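Local coordinates for protein flavoredoxin (Desulfovibrio vulgaris str. 'Miyazaki F', PDB 2D5M) that binds flavin mononucleotide and probably carries electrons as a flavoprotein of the flavin reductase-like family, at residues V19-M31 with L98-V111. Numbering follows the deposited sequence. Where two conformers were deposited one is given.
With FMN (flavin mononucleotide), chain E.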
loop_
_atom_site.group_PDB
_atom_site.type_symbol
_atom_site.label_atom_id
_atom_site.label_comp_id
_atom_site.label_asym_id
_atom_site.label_seq_id
_atom_site.Cartn_x
_atom_site.Cartn_y
_atom_site.Cartn_z
ATOM N N VAL A 19 10.153 6.279 7.238
ATOM C CA VAL A 19 11.218 6.535 6.274
ATOM C C VAL A 19 12.370 7.160 7.008
ATOM O O VAL A 19 12.228 8.241 7.611
ATOM C CB VAL A 19 10.714 7.459 5.158
ATOM C CG1 VAL A 19 11.844 7.752 4.196
ATOM C CG2 VAL A 19 9.542 6.828 4.390
ATOM N N GLY A 20 13.518 6.471 7.002
ATOM C CA GLY A 20 14.701 6.863 7.785
ATOM C C GLY A 20 15.761 7.452 6.894
ATOM O O GLY A 20 16.050 6.936 5.802
ATOM N N THR A 21 16.406 8.524 7.347
ATOM C CA THR A 21 17.435 9.237 6.616
ATOM C C THR A 21 18.468 9.861 7.568
ATOM O O THR A 21 18.240 9.958 8.772
ATOM C CB THR A 21 16.832 10.392 5.797
ATOM O OG1 THR A 21 16.132 11.291 6.663
ATOM C CG2 THR A 21 15.940 9.923 4.645
ATOM N N TYR A 22 19.600 10.252 6.998
ATOM C CA TYR A 22 20.550 11.147 7.652
ATOM C C TYR A 22 20.534 12.512 6.972
ATOM O O TYR A 22 20.541 12.587 5.737
ATOM C CB TYR A 22 21.979 10.590 7.552
ATOM C CG TYR A 22 22.272 9.378 8.363
ATOM C CD1 TYR A 22 22.144 9.338 9.719
ATOM C CD2 TYR A 22 22.707 8.190 7.706
ATOM C CE1 TYR A 22 22.421 8.187 10.462
ATOM C CE2 TYR A 22 22.983 7.055 8.442
ATOM C CZ TYR A 22 22.861 7.053 9.823
ATOM O OH TYR A 22 23.126 5.907 10.502
ATOM N N ASP A 23 20.535 13.594 7.754
ATOM C CA ASP A 23 20.708 14.922 7.180
ATOM C C ASP A 23 22.173 15.187 6.909
ATOM O O ASP A 23 23.045 14.328 7.057
ATOM C CB ASP A 23 20.023 15.998 8.015
ATOM C CG ASP A 23 20.813 16.500 9.228
ATOM O OD1 ASP A 23 21.885 15.947 9.563
ATOM O OD2 ASP A 23 20.300 17.451 9.843
ATOM N N ARG A 24 22.457 16.403 6.473
ATOM C CA ARG A 24 23.825 16.757 6.050
ATOM C C ARG A 24 24.840 16.709 7.183
ATOM O O ARG A 24 26.035 16.547 6.868
ATOM C CB ARG A 24 23.818 18.117 5.383
ATOM C CG ARG A 24 23.484 19.252 6.354
ATOM C CD ARG A 24 23.080 20.505 5.504
ATOM N NE ARG A 24 22.660 21.605 6.342
ATOM C CZ ARG A 24 21.472 21.659 6.906
ATOM N NH1 ARG A 24 20.525 20.731 6.750
ATOM N NH2 ARG A 24 21.176 22.721 7.670
ATOM N N ASP A 25 24.378 16.797 8.402
ATOM C CA ASP A 25 25.217 16.722 9.604
ATOM C C ASP A 25 25.120 15.343 10.255
ATOM O O ASP A 25 25.555 15.215 11.383
ATOM C CB ASP A 25 24.789 17.815 10.582
ATOM C CG ASP A 25 25.064 19.195 10.010
ATOM O OD1 ASP A 25 26.244 19.323 9.626
ATOM O OD2 ASP A 25 24.143 20.049 9.958
ATOM N N SER A 26 24.592 14.360 9.534
ATOM C CA SER A 26 24.505 12.964 9.967
ATOM C C SER A 26 23.541 12.797 11.104
ATOM O O SER A 26 23.559 11.795 11.851
ATOM C CB SER A 26 25.893 12.395 10.319
ATOM O OG SER A 26 26.710 12.356 9.166
ATOM N N ARG A 27 22.610 13.742 11.287
ATOM C CA ARG A 27 21.543 13.573 12.263
ATOM C C ARG A 27 20.509 12.595 11.718
ATOM O O ARG A 27 20.021 12.783 10.595
ATOM C CB ARG A 27 20.870 14.934 12.560
ATOM C CG ARG A 27 21.819 15.988 13.047
ATOM C CD ARG A 27 21.265 17.383 13.139
ATOM N NE ARG A 27 19.998 17.485 13.834
ATOM C CZ ARG A 27 18.769 17.722 13.350
ATOM N NH1 ARG A 27 18.521 17.922 12.072
ATOM N NH2 ARG A 27 17.730 17.786 14.191
ATOM N N PRO A 28 20.155 11.552 12.453
ATOM C CA PRO A 28 19.194 10.580 11.976
ATOM C C PRO A 28 17.767 11.063 12.128
ATOM O O PRO A 28 17.426 11.748 13.092
ATOM C CB PRO A 28 19.466 9.355 12.858
ATOM C CG PRO A 28 19.842 9.964 14.163
ATOM C CD PRO A 28 20.681 11.171 13.818
ATOM N N ASN A 29 16.905 10.665 11.193
ATOM C CA ASN A 29 15.506 11.068 11.202
ATOM C C ASN A 29 14.610 9.918 10.733
ATOM O O ASN A 29 15.070 8.999 10.068
ATOM C CB ASN A 29 15.301 12.251 10.272
ATOM C CG ASN A 29 13.998 13.006 10.511
ATOM O OD1 ASN A 29 13.453 12.992 11.627
ATOM N ND2 ASN A 29 13.526 13.697 9.477
ATOM N N ILE A 30 13.345 10.021 11.124
ATOM C CA ILE A 30 12.288 9.175 10.648
ATOM C C ILE A 30 11.054 10.041 10.470
ATOM O O ILE A 30 10.798 10.928 11.296
ATOM C CB ILE A 30 11.938 8.015 11.618
ATOM C CG1 ILE A 30 12.054 8.425 13.096
ATOM C CG2 ILE A 30 12.756 6.773 11.271
ATOM C CD1 ILE A 30 11.552 7.412 14.121
ATOM N N MET A 31 10.280 9.749 9.417
ATOM C CA MET A 31 8.958 10.334 9.200
ATOM C C MET A 31 8.002 9.234 8.834
ATOM O O MET A 31 8.409 8.171 8.379
ATOM C CB MET A 31 8.963 11.460 8.169
ATOM C CG MET A 31 9.473 11.044 6.801
ATOM S SD MET A 31 8.266 10.202 5.769
ATOM C CE MET A 31 7.220 11.550 5.219
ATOM N N LEU A 98 14.401 5.699 20.752
ATOM C CA LEU A 98 14.640 4.667 19.770
ATOM C C LEU A 98 16.053 4.729 19.229
ATOM O O LEU A 98 16.755 5.755 19.404
ATOM C CB LEU A 98 13.617 4.850 18.603
ATOM C CG LEU A 98 12.168 4.688 18.988
ATOM C CD1 LEU A 98 11.271 4.992 17.796
ATOM C CD2 LEU A 98 11.854 3.310 19.465
ATOM N N THR A 99 16.467 3.676 18.578
ATOM C CA THR A 99 17.881 3.490 18.181
ATOM C C THR A 99 18.035 3.651 16.683
ATOM O O THR A 99 17.457 2.855 15.908
ATOM C CB THR A 99 18.345 2.096 18.565
ATOM O OG1 THR A 99 18.160 1.888 19.980
ATOM C CG2 THR A 99 19.826 1.889 18.286
ATOM N N PRO A 100 18.832 4.621 16.233
ATOM C CA PRO A 100 19.087 4.787 14.797
ATOM C C PRO A 100 20.249 3.888 14.382
ATOM O O PRO A 100 21.427 4.191 14.682
ATOM C CB PRO A 100 19.433 6.278 14.695
ATOM C CG PRO A 100 20.089 6.596 16.022
ATOM C CD PRO A 100 19.473 5.684 17.047
ATOM N N VAL A 101 19.933 2.760 13.789
ATOM C CA VAL A 101 20.925 1.784 13.419
ATOM C C VAL A 101 21.415 2.074 12.014
ATOM O O VAL A 101 20.583 2.129 11.083
ATOM C CB VAL A 101 20.358 0.337 13.476
ATOM C CG1 VAL A 101 21.388 -0.641 13.040
ATOM C CG2 VAL A 101 19.833 0.032 14.873
ATOM N N PRO A 102 22.702 2.256 11.774
ATOM C CA PRO A 102 23.145 2.510 10.396
ATOM C C PRO A 102 22.834 1.341 9.475
ATOM O O PRO A 102 23.064 0.175 9.817
ATOM C CB PRO A 102 24.652 2.724 10.514
ATOM C CG PRO A 102 24.904 2.891 11.944
ATOM C CD PRO A 102 23.828 2.271 12.725
ATOM N N GLY A 103 22.328 1.635 8.279
ATOM C CA GLY A 103 22.203 0.646 7.239
ATOM C C GLY A 103 23.523 -0.021 6.931
ATOM O O GLY A 103 24.576 0.593 7.026
ATOM N N GLU A 104 23.424 -1.294 6.568
ATOM C CA GLU A 104 24.614 -2.056 6.167
ATOM C C GLU A 104 24.944 -1.841 4.716
ATOM O O GLU A 104 26.113 -2.061 4.326
ATOM C CB GLU A 104 24.392 -3.545 6.507
ATOM C CG GLU A 104 24.324 -3.732 8.035
ATOM C CD GLU A 104 24.054 -5.192 8.393
ATOM O OE1 GLU A 104 23.216 -5.804 7.639
ATOM O OE2 GLU A 104 24.645 -5.777 9.336
ATOM N N HIS A 105 23.952 -1.495 3.893
ATOM C CA HIS A 105 24.080 -1.413 2.462
ATOM C C HIS A 105 23.875 0.004 1.920
ATOM O O HIS A 105 24.266 0.283 0.791
ATOM C CB HIS A 105 23.082 -2.362 1.772
ATOM C CG HIS A 105 23.238 -3.775 2.211
ATOM N ND1 HIS A 105 24.115 -4.652 1.647
ATOM C CD2 HIS A 105 22.607 -4.429 3.247
ATOM C CE1 HIS A 105 23.986 -5.794 2.324
ATOM N NE2 HIS A 105 23.101 -5.695 3.287
ATOM N N VAL A 106 23.205 0.866 2.679
ATOM C CA VAL A 106 22.829 2.223 2.195
ATOM C C VAL A 106 23.114 3.220 3.323
ATOM O O VAL A 106 23.127 2.852 4.495
ATOM C CB VAL A 106 21.384 2.345 1.697
ATOM C CG1 VAL A 106 21.023 1.201 0.729
ATOM C CG2 VAL A 106 20.393 2.356 2.855
ATOM N N ASP A 107 23.272 4.454 2.862
ATOM C CA ASP A 107 23.626 5.589 3.737
ATOM C C ASP A 107 22.413 6.206 4.423
ATOM O O ASP A 107 21.994 7.346 4.114
ATOM C CB ASP A 107 24.351 6.628 2.907
ATOM C CG ASP A 107 24.944 7.734 3.751
ATOM O OD1 ASP A 107 25.124 7.534 4.980
ATOM O OD2 ASP A 107 25.250 8.791 3.145
ATOM N N ALA A 108 21.801 5.462 5.350
ATOM C CA ALA A 108 20.584 5.850 6.075
ATOM C C ALA A 108 20.440 4.975 7.297
ATOM O O ALA A 108 20.826 3.798 7.260
ATOM C CB ALA A 108 19.350 5.735 5.202
ATOM N N PRO A 109 19.834 5.491 8.357
ATOM C CA PRO A 109 19.551 4.692 9.544
ATOM C C PRO A 109 18.177 4.005 9.449
ATOM O O PRO A 109 17.288 4.570 8.787
ATOM C CB PRO A 109 19.502 5.714 10.661
ATOM C CG PRO A 109 18.866 6.914 9.970
ATOM C CD PRO A 109 19.370 6.857 8.536
ATOM N N TYR A 110 18.016 2.898 10.154
ATOM C CA TYR A 110 16.690 2.314 10.377
ATOM C C TYR A 110 16.431 2.260 11.880
ATOM O O TYR A 110 17.306 2.532 12.702
ATOM C CB TYR A 110 16.520 0.981 9.719
ATOM C CG TYR A 110 17.420 -0.139 10.172
ATOM C CD1 TYR A 110 17.082 -0.957 11.213
ATOM C CD2 TYR A 110 18.626 -0.399 9.548
ATOM C CE1 TYR A 110 17.903 -2.007 11.637
ATOM C CE2 TYR A 110 19.426 -1.446 9.940
ATOM C CZ TYR A 110 19.072 -2.226 10.990
ATOM O OH TYR A 110 19.875 -3.291 11.382
ATOM N N VAL A 111 15.198 1.898 12.248
ATOM C CA VAL A 111 14.794 1.884 13.645
ATOM C C VAL A 111 15.088 0.510 14.247
ATOM O O VAL A 111 14.421 -0.476 13.879
ATOM C CB VAL A 111 13.315 2.244 13.842
ATOM C CG1 VAL A 111 13.032 2.313 15.326
ATOM C CG2 VAL A 111 12.975 3.557 13.155
HETATM N N1 FMN E . 3.925 12.970 4.608
HETATM C C2 FMN E . 4.332 12.759 3.318
HETATM O O2 FMN E . 4.976 13.623 2.707
HETATM N N3 FMN E . 3.977 11.567 2.692
HETATM C C4 FMN E . 3.207 10.572 3.251
HETATM O O4 FMN E . 2.934 9.538 2.606
HETATM C C4A FMN E . 2.739 10.816 4.573
HETATM N N5 FMN E . 1.928 9.906 5.165
HETATM C C5A FMN E . 1.654 10.123 6.492
HETATM C C6 FMN E . 0.828 9.171 7.153
HETATM C C7 FMN E . 0.514 9.254 8.500
HETATM C C7M FMN E . -0.404 8.266 9.180
HETATM C C8 FMN E . 1.096 10.347 9.246
HETATM C C8M FMN E . 0.849 10.416 10.745
HETATM C C9 FMN E . 1.840 11.318 8.600
HETATM C C9A FMN E . 2.136 11.228 7.250
HETATM N N10 FMN E . 2.863 12.204 6.534
HETATM C C10 FMN E . 3.219 11.986 5.225
HETATM C "C1'" FMN E . 3.320 13.441 7.227
HETATM C "C2'" FMN E . 4.796 13.392 7.614
HETATM O "O2'" FMN E . 5.148 12.174 8.283
HETATM C "C3'" FMN E . 5.085 14.564 8.558
HETATM O "O3'" FMN E . 4.971 15.771 7.770
HETATM C "C4'" FMN E . 6.442 14.501 9.243
HETATM O "O4'" FMN E . 6.382 15.460 10.335
HETATM C "C5'" FMN E . 7.590 14.834 8.355
HETATM O "O5'" FMN E . 8.811 14.756 9.159
HETATM P P FMN E . 10.194 15.401 8.644
HETATM O O1P FMN E . 9.960 16.900 8.409
HETATM O O2P FMN E . 10.651 14.728 7.373
HETATM O O3P FMN E . 11.087 15.125 9.840
HETATM O O HOH W 1 19.795 9.094 4.258
HETATM O O HOH W 2 22.760 6.072 13.163
#
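A two-stranded hairpin, 100-102 with 109-111, packs through its prolines against the hairpin formed by strands 14-22 and 28-41, where Y22 lies over P109. P109 CD sits 3.5 Å from the centroid of the Y22 ring and 6° off its normal, a CH-pi contact over the face. The Y22 ring takes this place with CG beside its backbone N (chi1 -70°). Its OH lies 3.4 Å from P102 CA, and a water links this hydroxyl to P100 O. A second water accepts from Y22 N and donates to D107 O. No direct hydrogen bond joins the two segments. Strands 14-22 and 28-41 belong to the main antiparallel sheet of the FMN-binding split-barrel fold of the flavin reductase-like family. At G20, CA comes 3.6 Å from P109 O, a CA-H...O contact; that oxygen is also hydrogen-bonded to T67 OG1. P28 CB meets P100 CB at 3.6 Å and P109 CG at 3.8 Å. Further along, I30 CG2 touches V111 CG2 at 3.7 Å, the two side chains crossing at about a right angle. F93 of helix 92-96 touches P28, I30 and P100. The N29 side chain starts away from segment 98-111, and its ND2 donates an almost straight bond (175°) to O3P of the FMN phosphate.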